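Local coordinates for protein annexin (Schistosoma mansoni, PDB 4MDU) that binds acidic phospholipid membranes and aggregates liposomes in a calcium-dependent manner, forms homodimers and takes part in host-parasite interaction, at residues Asp323-Asp326 / Ile327-Ala330; Thr354-Leu358 / Met359-Tyr363. All coordinates share one frame; numbering follows the deposited sequence.

In the fold
Two short helical ends of the fourth annexin repeat illustrate how one helix of a repeat begins and another ends. Following the chain from the N terminus, interaction 1 comes first and opens helix 324-335; helix 339-346 follows, and interaction 2 then ends helix 349-358 and releases the chain toward its C terminus. Each is local and closes no long loop, and the two lie in series, neither nested nor crossed, about 14 Å apart between centres. They nevertheless meet: Met359 packs its CG 3.7 Å from CD2 of Leu324 and also touches Met328. Helix 339-346 borders both, while helices 56-63 and 96-106 of the first repeat adjoin interaction 2.

Interaction 1: residues Asp323-Asp326 / Ile327-Ala330; sequences DLQD and IMDA
The first turns of helix 324-335, in the fourth annexin repeat, bring Asp323 and Leu324 against Ile327 and Met328 in the i to i+3 and i to i+4 spacings of an alpha-helix. Asp323 holds the N-cap position, yet its carboxylate makes no capping bond; it is turned to Arg290 and Arg319, with which OD2 forms salt bridges. A chi1 of 46° sets CG between the backbone N and the carbonyl carbon, and OD1 then lies 3.3 Å from CD1 of Ile327, the methyl lying over the face of the carboxylate.

Four backbone bonds make the turn, from Ile327 N to Asp323 O through Ala330 N to Asp326 O. The shortest joins Met328 N to Leu324 O at 2.7 Å.

On the buried side, Leu324 CD1 approaches Ile327 CB at 4.1 Å, the two side chains running at about a right angle. Ile327 continues onto Ile294 and Leu298 of helix 290-301, so the turn is packed against the helix that opens the repeat. Leu324 CG lies 4.1 Å from Met328 SD, and both residues reach Leu339.

The other side is polar. Asp326 and Asp329 each salt-bridge Arg27 through OD2; Asp326 OD2 and Asp329 OD2 are 4.6 Å apart, and the shared guanidinium probably offsets their like charges, fastening the N-terminal part of the chain to this helix. Gln325 is bent at chi2 (66°), which brings OE1 toward the next turn. Its amide plane stands 56° from the Asp329 carboxylate, with Gln325 OE1 3.6 Å from Asp329 OD1, and the same OE1 of Gln325 lies 3.8 Å from the CE methyl of Met328.

Interaction 2: residues Thr354-Leu358 / Met359-Tyr363; sequences TLCVL and MGEIY
Helix 349-358 ends in a Schellman motif, in which Glu361 N reaches back to Cys356 O at 3.0 Å and Gly360 N to Val357 O at 2.9 Å. Gly360 makes the reversal with a positive phi of 115°, where a CB would press on the preceding carbonyl oxygen. The two closing bonds differ in approach: the Glu361 donor is tilted 33° from the carbonyl plane of Cys356, whereas Gly360 N sits well above that of Val357. The Val357 oxygen also accepts from Arg65, and Leu358 O from Thr29, so side chains from other parts of the chain help satisfy the last carbonyls.

Met359 folds back over the turn it has just left. Its chain bends at chi3 (-75°), bringing the CE methyl to 3.3 Å from Leu355 O and to 3.7 Å from CA of Cys356. Glu361, extended beyond CG, runs beside Cys356, with OE1 3.5 Å from Cys356 CB; its carboxylate is held by Lys344 through OE2 and Arg353 through OE1, which ties the segment after the helix to helix 339-346 and to helix 349-358 itself.

Past the turn, Ile362 packs back on the helix, where Val357 also meets Ile60 and Asn61 of helix 56-63 in the first repeat. The two side chains cross at about a right angle, with Ile362 CD1 3.7 Å from Val357 CG1.

Interaction 1: residues Asp323-Asp326 / Ile327-Ala330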
ATOM      1  N   ASP B 323     -19.778  -4.852 -15.671  1.00 27.36           N
ATOM      2  CA  ASP B 323     -20.571  -4.937 -14.460  1.00 26.80           C
ATOM      3  C   ASP B 323     -20.727  -3.586 -13.754  1.00 28.65           C
ATOM      4  O   ASP B 323     -21.044  -3.536 -12.572  1.00 27.70           O
ATOM      5  CB  ASP B 323     -19.914  -5.945 -13.511  1.00 14.69           C
ATOM      6  CG  ASP B 323     -18.427  -5.727 -13.395  1.00 23.37           C
ATOM      7  OD1 ASP B 323     -17.938  -4.675 -13.893  1.00 18.98           O
ATOM      8  OD2 ASP B 323     -17.736  -6.604 -12.832  1.00 25.72           O
ATOM      9  N   LEU B 324     -20.482  -2.501 -14.475  1.00 30.20           N
ATOM     10  CA  LEU B 324     -20.460  -1.188 -13.844  1.00 30.03           C
ATOM     11  C   LEU B 324     -21.783  -0.822 -13.111  1.00 23.38           C
ATOM     12  O   LEU B 324     -21.747  -0.299 -12.018  1.00 23.81           O
ATOM     13  CB  LEU B 324     -20.022  -0.100 -14.837  1.00 17.97           C
ATOM     14  CG  LEU B 324     -20.018   1.316 -14.240  1.00 23.45           C
ATOM     15  CD1 LEU B 324     -19.114   1.388 -13.000  1.00 22.27           C
ATOM     16  CD2 LEU B 324     -19.575   2.336 -15.288  1.00 29.58           C
ATOM     17  N   GLN B 325     -22.935  -1.123 -13.694  1.00 26.00           N
ATOM     18  CA  GLN B 325     -24.193  -0.850 -13.005  1.00 31.59           C
ATOM     19  C   GLN B 325     -24.256  -1.496 -11.618  1.00 34.13           C
ATOM     20  O   GLN B 325     -24.702  -0.869 -10.658  1.00 31.59           O
ATOM     21  CB  GLN B 325     -25.399  -1.278 -13.831  1.00 28.54           C
ATOM     22  CG  GLN B 325     -26.723  -0.838 -13.213  1.00 31.65           C
ATOM     23  CD  GLN B 325     -26.887   0.673 -13.209  1.00 36.17           C
ATOM     24  OE1 GLN B 325     -27.202   1.275 -12.177  1.00 32.47           O
ATOM     25  NE2 GLN B 325     -26.669   1.295 -14.363  1.00 31.62           N
ATOM     26  N   ASP B 326     -23.800  -2.737 -11.508  1.00 27.59           N
ATOM     27  CA  ASP B 326     -23.822  -3.415 -10.226  1.00 26.12           C
ATOM     28  C   ASP B 326     -22.844  -2.764  -9.274  1.00 26.89           C
ATOM     29  O   ASP B 326     -23.072  -2.711  -8.064  1.00 28.59           O
ATOM     30  CB  ASP B 326     -23.517  -4.910 -10.391  1.00 33.42           C
ATOM     31  CG  ASP B 326     -24.649  -5.649 -11.077  1.00 35.43           C
ATOM     32  OD1 ASP B 326     -24.388  -6.441 -12.005  1.00 41.89           O
ATOM     33  OD2 ASP B 326     -25.814  -5.413 -10.703  1.00 38.49           O
ATOM     34  N   ILE B 327     -21.747  -2.268  -9.831  1.00 27.38           N
ATOM     35  CA  ILE B 327     -20.756  -1.559  -9.043  1.00 25.09           C
ATOM     36  C   ILE B 327     -21.322  -0.219  -8.562  1.00 24.88           C
ATOM     37  O   ILE B 327     -21.023   0.238  -7.459  1.00 22.45           O
ATOM     38  CB  ILE B 327     -19.483  -1.317  -9.884  1.00 30.75           C
ATOM     39  CG1 ILE B 327     -18.771  -2.648 -10.168  1.00 27.53           C
ATOM     40  CG2 ILE B 327     -18.556  -0.311  -9.207  1.00 25.16           C
ATOM     41  CD1 ILE B 327     -17.805  -2.583 -11.343  1.00 27.47           C
ATOM     42  N   MET B 328     -22.133   0.414  -9.400  1.00 26.54           N
ATOM     43  CA  MET B 328     -22.769   1.674  -9.020  1.00 29.74           C
ATOM     44  C   MET B 328     -23.728   1.475  -7.839  1.00 28.19           C
ATOM     45  O   MET B 328     -23.704   2.248  -6.882  1.00 31.93           O
ATOM     46  CB  MET B 328     -23.483   2.303 -10.217  1.00 18.53           C
ATOM     47  CG  MET B 328     -22.524   2.993 -11.190  1.00 23.60           C
ATOM     48  SD  MET B 328     -23.256   3.303 -12.809  1.00 36.78           S
ATOM     49  CE  MET B 328     -24.740   4.189 -12.373  1.00 63.64           C
ATOM     50  N   ASP B 329     -24.541   0.425  -7.888  1.00 27.29           N
ATOM     51  CA  ASP B 329     -25.449   0.146  -6.771  1.00 35.94           C
ATOM     52  C   ASP B 329     -24.675  -0.062  -5.481  1.00 39.47           C
ATOM     53  O   ASP B 329     -24.997   0.535  -4.451  1.00 39.16           O
ATOM     54  CB  ASP B 329     -26.315  -1.066  -7.060  1.00 37.01           C
ATOM     55  CG  ASP B 329     -27.245  -0.843  -8.233  1.00 39.02           C
ATOM     56  OD1 ASP B 329     -27.350   0.303  -8.707  1.00 41.03           O
ATOM     57  OD2 ASP B 329     -27.873  -1.818  -8.684  1.00 49.21           O
ATOM     58  N   ALA B 330     -23.641  -0.899  -5.543  1.00 39.16           N
ATOM     59  CA  ALA B 330     -22.798  -1.148  -4.378  1.00 29.77           C
ATOM     60  C   ALA B 330     -22.169   0.149  -3.873  1.00 25.89           C
ATOM     61  O   ALA B 330     -22.100   0.393  -2.673  1.00 30.18           O
ATOM     62  CB  ALA B 330     -21.725  -2.167  -4.700  1.00 29.71           C
TER

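Interaction 2: residues Thr354-Leu358 / Met359-Tyr363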
ATOM      1  N   THR B 354     -17.505  13.044 -20.089  1.00 29.18           N
ATOM      2  CA  THR B 354     -17.216  11.739 -20.677  1.00 25.72           C
ATOM      3  C   THR B 354     -17.423  10.618 -19.662  1.00 21.70           C
ATOM      4  O   THR B 354     -18.075   9.630 -19.961  1.00 20.34           O
ATOM      5  CB  THR B 354     -15.785  11.657 -21.228  1.00 26.58           C
ATOM      6  OG1 THR B 354     -15.575  12.687 -22.207  1.00 20.57           O
ATOM      7  CG2 THR B 354     -15.557  10.284 -21.874  1.00 22.51           C
ATOM      8  N   LEU B 355     -16.882  10.779 -18.457  1.00 22.54           N
ATOM      9  CA  LEU B 355     -17.043   9.755 -17.423  1.00 18.75           C
ATOM     10  C   LEU B 355     -18.516   9.527 -17.091  1.00 30.55           C
ATOM     11  O   LEU B 355     -18.945   8.384 -16.901  1.00 28.49           O
ATOM     12  CB  LEU B 355     -16.282  10.135 -16.156  1.00 20.82           C
ATOM     13  CG  LEU B 355     -14.772  10.366 -16.288  1.00 23.85           C
ATOM     14  CD1 LEU B 355     -14.166  10.569 -14.921  1.00 26.26           C
ATOM     15  CD2 LEU B 355     -14.080   9.192 -17.004  1.00 24.94           C
ATOM     16  N   CYS B 356     -19.286  10.613 -17.015  1.00 24.90           N
ATOM     17  CA  CYS B 356     -20.709  10.509 -16.679  1.00 21.05           C
ATOM     18  C   CYS B 356     -21.466   9.724 -17.745  1.00 21.81           C
ATOM     19  O   CYS B 356     -22.374   8.954 -17.435  1.00 26.09           O
ATOM     20  CB  CYS B 356     -21.329  11.913 -16.485  1.00 20.33           C
ATOM     21  SG  CYS B 356     -20.688  12.709 -14.985  1.00 28.31           S
ATOM     22  N   VAL B 357     -21.089   9.918 -19.002  1.00 23.43           N
ATOM     23  CA  VAL B 357     -21.777   9.260 -20.096  1.00 24.54           C
ATOM     24  C   VAL B 357     -21.466   7.757 -20.093  1.00 28.76           C
ATOM     25  O   VAL B 357     -22.335   6.945 -20.346  1.00 24.28           O
ATOM     26  CB  VAL B 357     -21.410   9.903 -21.428  1.00 26.71           C
ATOM     27  CG1 VAL B 357     -21.869   9.042 -22.617  1.00 26.03           C
ATOM     28  CG2 VAL B 357     -22.026  11.281 -21.494  1.00 20.75           C
ATOM     29  N   LEU B 358     -20.227   7.404 -19.773  1.00 26.29           N
ATOM     30  CA  LEU B 358     -19.867   6.006 -19.618  1.00 28.75           C
ATOM     31  C   LEU B 358     -20.822   5.310 -18.642  1.00 31.19           C
ATOM     32  O   LEU B 358     -21.217   4.175 -18.877  1.00 26.27           O
ATOM     33  CB  LEU B 358     -18.415   5.860 -19.152  1.00 23.48           C
ATOM     34  CG  LEU B 358     -17.304   6.179 -20.152  1.00 23.19           C
ATOM     35  CD1 LEU B 358     -15.958   6.166 -19.437  1.00 18.07           C
ATOM     36  CD2 LEU B 358     -17.297   5.188 -21.318  1.00 19.04           C
ATOM     37  N   MET B 359     -21.194   5.982 -17.556  1.00 25.00           N
ATOM     38  CA  MET B 359     -22.071   5.368 -16.549  1.00 24.39           C
ATOM     39  C   MET B 359     -23.540   5.396 -16.969  1.00 27.33           C
ATOM     40  O   MET B 359     -24.396   4.802 -16.310  1.00 25.48           O
ATOM     41  CB  MET B 359     -21.917   6.069 -15.203  1.00 29.24           C
ATOM     42  CG  MET B 359     -20.603   5.795 -14.478  1.00 23.85           C
ATOM     43  SD  MET B 359     -20.420   6.838 -12.999  1.00 27.79           S
ATOM     44  CE  MET B 359     -20.030   8.422 -13.732  1.00 26.37           C
ATOM     45  N   GLY B 360     -23.829   6.098 -18.061  1.00 25.88           N
ATOM     46  CA  GLY B 360     -25.185   6.159 -18.576  1.00 27.89           C
ATOM     47  C   GLY B 360     -25.869   7.519 -18.540  1.00 33.11           C
ATOM     48  O   GLY B 360     -26.953   7.694 -19.113  1.00 27.59           O
ATOM     49  N   GLU B 361     -25.263   8.495 -17.877  1.00 32.99           N
ATOM     50  CA  GLU B 361     -25.907   9.807 -17.800  1.00 35.36           C
ATOM     51  C   GLU B 361     -25.625  10.653 -19.037  1.00 35.44           C
ATOM     52  O   GLU B 361     -24.716  11.473 -19.033  1.00 32.53           O
ATOM     53  CB  GLU B 361     -25.517  10.582 -16.532  1.00 30.96           C
ATOM     54  CG  GLU B 361     -26.388  11.850 -16.346  1.00 33.97           C
ATOM     55  CD  GLU B 361     -25.711  12.948 -15.550  1.00 35.79           C
ATOM     56  OE1 GLU B 361     -24.514  13.217 -15.788  1.00 32.88           O
ATOM     57  OE2 GLU B 361     -26.391  13.556 -14.696  1.00 44.12           O
ATOM     58  N   ILE B 362     -26.413  10.452 -20.087  1.00 35.30           N
ATOM     59  CA  ILE B 362     -26.259  11.198 -21.333  1.00 37.63           C
ATOM     60  C   ILE B 362     -26.912  12.582 -21.250  1.00 42.25           C
ATOM     61  O   ILE B 362     -28.079  12.698 -20.873  1.00 37.11           O
ATOM     62  CB  ILE B 362     -26.915  10.453 -22.521  1.00 39.07           C
ATOM     63  CG1 ILE B 362     -26.103   9.216 -22.916  1.00 44.51           C
ATOM     64  CG2 ILE B 362     -27.040  11.382 -23.722  1.00 41.04           C
ATOM     65  CD1 ILE B 362     -25.463   8.492 -21.755  1.00 47.95           C
ATOM     66  N   TYR B 363     -26.172  13.623 -21.619  1.00 40.60           N
ATOM     67  CA  TYR B 363     -26.776  14.939 -21.805  1.00 45.74           C
ATOM     68  C   TYR B 363     -26.772  15.327 -23.277  1.00 52.81           C
ATOM     69  O   TYR B 363     -25.717  15.415 -23.907  1.00 55.17           O
ATOM     70  CB  TYR B 363     -26.064  16.000 -20.975  1.00 45.62           C
TER